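Local coordinates for protein glycoside hydrolase (Streptococcus pneumoniae serotype 4, PDB 6ORH) that probably acts as an alpha-L-fucosidase of glycoside hydrolase family 29, removing fucose from host-derived carbohydrate antigens, at residues Q225-D230 with I250-E255. The protein carries 2 engineered substitutions. Sequence-based numbering, arbitrary orientation.
Sequences QKVNPD and IFSIGE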
ATOM      1  N   GLN A 225       4.178   3.944 -15.639  1.00 10.18           N
ATOM      2  CA  GLN A 225       3.267   4.713 -16.486  1.00 10.16           C
ATOM      3  C   GLN A 225       3.448   4.270 -17.936  1.00 10.72           C
ATOM      4  O   GLN A 225       3.840   5.055 -18.802  1.00 11.41           O
ATOM      5  CB  GLN A 225       3.529   6.220 -16.307  1.00 11.14           C
ATOM      6  CG  GLN A 225       3.179   6.712 -14.911  1.00 11.32           C
ATOM      7  CD  GLN A 225       1.694   6.862 -14.671  1.00 11.28           C
ATOM      8  OE1 GLN A 225       0.879   5.975 -14.943  1.00 11.50           O
ATOM      9  NE2 GLN A 225       1.299   8.017 -14.136  1.00 12.06           N
ATOM     10  N   LYS A 226       3.174   2.988 -18.174  1.00 10.94           N
ATOM     11  CA  LYS A 226       3.354   2.376 -19.496  1.00 10.66           C
ATOM     12  C   LYS A 226       2.616   1.037 -19.471  1.00 10.73           C
ATOM     13  O   LYS A 226       2.546   0.392 -18.416  1.00 10.99           O
ATOM     14  CB  LYS A 226       4.850   2.194 -19.857  1.00 10.66           C
ATOM     15  CG  LYS A 226       5.722   1.459 -18.844  1.00 10.82           C
ATOM     16  CD  LYS A 226       7.156   1.278 -19.390  1.00 10.88           C
ATOM     17  CE  LYS A 226       8.087   0.597 -18.402  1.00 11.31           C
ATOM     18  NZ  LYS A 226       9.451   0.377 -18.992  1.00 12.40           N
ATOM     19  N   VAL A 227       2.115   0.622 -20.646  1.00 10.91           N
ATOM     20  CA  VAL A 227       1.390  -0.641 -20.807  1.00 11.22           C
ATOM     21  C   VAL A 227       1.596  -1.113 -22.238  1.00 11.02           C
ATOM     22  O   VAL A 227       2.065  -0.367 -23.068  1.00 12.24           O
ATOM     23  CB  VAL A 227      -0.123  -0.452 -20.564  1.00 12.13           C
ATOM     24  CG1 VAL A 227      -0.472  -0.197 -19.091  1.00 13.55           C
ATOM     25  CG2 VAL A 227      -0.750   0.584 -21.486  1.00 13.21           C
ATOM     26  N   ASN A 228       1.199  -2.367 -22.504  1.00 12.40           N
ATOM     27  CA  ASN A 228       1.042  -2.890 -23.843  1.00 13.66           C
ATOM     28  C   ASN A 228      -0.448  -2.830 -24.181  1.00 12.96           C
ATOM     29  O   ASN A 228      -1.251  -3.387 -23.434  1.00 13.73           O
ATOM     30  CB  ASN A 228       1.572  -4.324 -23.849  1.00 13.53           C
ATOM     31  CG  ASN A 228       1.541  -4.912 -25.242  1.00 16.58           C
ATOM     32  OD1 ASN A 228       0.647  -4.598 -26.028  1.00 16.05           O
ATOM     33  ND2 ASN A 228       2.522  -5.757 -25.555  1.00 16.70           N
ATOM     34  N   PRO A 229      -0.855  -2.108 -25.249  1.00 13.87           N
ATOM     35  CA  PRO A 229      -2.271  -1.908 -25.550  1.00 15.52           C
ATOM     36  C   PRO A 229      -3.009  -3.229 -25.740  1.00 15.40           C
ATOM     37  O   PRO A 229      -4.213  -3.305 -25.511  1.00 15.51           O
ATOM     38  CB  PRO A 229      -2.318  -1.109 -26.857  1.00 17.49           C
ATOM     39  CG  PRO A 229      -0.946  -0.471 -26.961  1.00 17.42           C
ATOM     40  CD  PRO A 229       0.003  -1.360 -26.185  1.00 14.71           C
ATOM     41  N   ASP A 230      -2.288  -4.283 -26.141  1.00 14.58           N
ATOM     42  CA  ASP A 230      -2.940  -5.561 -26.357  1.00 15.95           C
ATOM     43  C   ASP A 230      -3.354  -6.257 -25.067  1.00 16.61           C
ATOM     44  O   ASP A 230      -4.066  -7.280 -25.118  1.00 18.66           O
ATOM     45  CB  ASP A 230      -2.031  -6.460 -27.212  1.00 17.44           C
ATOM     46  CG  ASP A 230      -2.098  -6.139 -28.695  1.00 21.87           C
ATOM     47  OD1 ASP A 230      -2.947  -5.309 -29.099  1.00 27.42           O
ATOM     48  OD2 ASP A 230      -1.347  -6.773 -29.462  1.00 25.70           O
ATOM     49  N   ILE A 250       3.847   1.492 -24.758  1.00 13.35           N
ATOM     50  CA  ILE A 250       3.399   2.869 -24.915  1.00 12.72           C
ATOM     51  C   ILE A 250       3.423   3.537 -23.545  1.00 12.19           C
ATOM     52  O   ILE A 250       3.214   2.876 -22.530  1.00 12.19           O
ATOM     53  CB  ILE A 250       1.981   2.991 -25.531  1.00 13.33           C
ATOM     54  CG1 ILE A 250       0.921   2.431 -24.577  1.00 13.51           C
ATOM     55  CG2 ILE A 250       1.933   2.281 -26.893  1.00 13.88           C
ATOM     56  CD1 ILE A 250      -0.552   2.786 -24.920  1.00 15.86           C
ATOM     57  N   PHE A 251       3.721   4.853 -23.545  1.00 12.85           N
ATOM     58  CA  PHE A 251       3.587   5.629 -22.308  1.00 12.15           C
ATOM     59  C   PHE A 251       2.100   5.852 -22.042  1.00 11.47           C
ATOM     60  O   PHE A 251       1.346   6.234 -22.949  1.00 12.44           O
ATOM     61  CB  PHE A 251       4.352   6.950 -22.421  1.00 12.93           C
ATOM     62  CG  PHE A 251       4.575   7.617 -21.076  1.00 11.44           C
ATOM     63  CD1 PHE A 251       3.533   8.286 -20.438  1.00 12.30           C
ATOM     64  CD2 PHE A 251       5.778   7.486 -20.404  1.00 12.04           C
ATOM     65  CE1 PHE A 251       3.722   8.867 -19.177  1.00 11.86           C
ATOM     66  CE2 PHE A 251       5.965   8.076 -19.153  1.00 12.03           C
ATOM     67  CZ  PHE A 251       4.944   8.772 -18.536  1.00 12.26           C
ATOM     68  N   SER A 252       1.695   5.604 -20.783  1.00 10.63           N
ATOM     69  CA  SER A 252       0.271   5.591 -20.458  1.00 10.76           C
ATOM     70  C   SER A 252       0.130   6.128 -19.032  1.00 10.47           C
ATOM     71  O   SER A 252       0.764   5.575 -18.135  1.00 10.90           O
ATOM     72  CB  SER A 252      -0.220   4.133 -20.532  1.00 10.34           C
ATOM     73  OG  SER A 252      -1.548   4.028 -19.979  1.00 11.10           O
ATOM     74  N   ILE A 253      -0.666   7.198 -18.855  1.00 10.44           N
ATOM     75  CA  ILE A 253      -0.936   7.682 -17.492  1.00 10.05           C
ATOM     76  C   ILE A 253      -2.101   6.890 -16.889  1.00 10.45           C
ATOM     77  O   ILE A 253      -3.197   6.916 -17.473  1.00  9.82           O
ATOM     78  CB  ILE A 253      -1.293   9.169 -17.561  1.00 10.61           C
ATOM     79  CG1 ILE A 253      -0.096   9.995 -18.050  1.00 11.52           C
ATOM     80  CG2 ILE A 253      -1.826   9.680 -16.220  1.00 10.45           C
ATOM     81  CD1 ILE A 253      -0.450  11.432 -18.347  1.00 12.24           C
ATOM     82  N   GLY A 254      -1.873   6.272 -15.720  1.00  9.59           N
ATOM     83  CA  GLY A 254      -2.975   5.636 -14.973  1.00 10.61           C
ATOM     84  C   GLY A 254      -3.684   6.693 -14.118  1.00 10.67           C
ATOM     85  O   GLY A 254      -3.303   6.946 -12.971  1.00 11.72           O
ATOM     86  N   GLU A 255      -4.698   7.329 -14.704  1.00 10.86           N
ATOM     87  CA  GLU A 255      -5.387   8.445 -14.049  1.00 11.56           C
ATOM     88  C   GLU A 255      -6.190   7.924 -12.853  1.00 11.99           C
ATOM     89  O   GLU A 255      -6.948   6.969 -12.977  1.00 12.14           O
ATOM     90  CB  GLU A 255      -6.332   9.052 -15.089  1.00 12.01           C
ATOM     91  CG  GLU A 255      -6.953  10.366 -14.663  1.00 11.31           C
ATOM     92  CD  GLU A 255      -7.830  10.891 -15.785  1.00 11.88           C
ATOM     93  OE1 GLU A 255      -8.842  10.235 -16.054  1.00 12.26           O
ATOM     94  OE2 GLU A 255      -7.500  11.947 -16.368  1.00 12.10           O
TER
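The side-chain oxygen OE1 of Gln-225 accepts the N-H of Gly-254 at 2.9 Å in a nearly straight bond (169° at the hydrogen), with the donor tilted modestly from the amide plane. A bend at chi2 (-76°) turns CD out of the line of the chain, and NE2 of the same amide is bonded to Thr-290 OG1, so both ends of this buried group are held. The backbone O of Gln-225 accepts from Ser-252 N at 3.0 Å, the donor standing well above the carbonyl plane. That same oxygen of Gln-225 sits over the centre of the Phe-251 ring, 3.4 Å above its plane, while Gln-225 CB comes within 3.7 Å of Phe-251 CZ.

Antiparallel pairing is confined to two neighbouring bridges. Val-227 and Ile-250 form a hydrogen-bonded pair, Val-227 N giving to Ile-250 O and Ile-250 N to Val-227 O, each at 3.1 Å. Lys-226 is paired with Phe-251 in the adjoining non-hydrogen-bonded position; its CA approaches Ile-250 O in a C-H...O contact, and its extended chain leads away to bond through NZ with Pro-246 O and Gln-437 OE1. The side chains of Val-227 and Ile-250, which share one face of the sheet, make further contacts: Val-227 CG2 touches Ser-252 CB (3.7 Å), and Ile-250 CD1 and Pro-229 CG meet tip to tip at 3.9 Å.

The two-residue strand 226-227 thus forms a short antiparallel ribbon with the start of strand 250-259, which continues between parallel neighbours 292-295 and 209-211, the latter supplying Arg-210 as the partner of Ser-252 OG, in the TIM-barrel-like catalytic domain of a family 29 glycoside hydrolase.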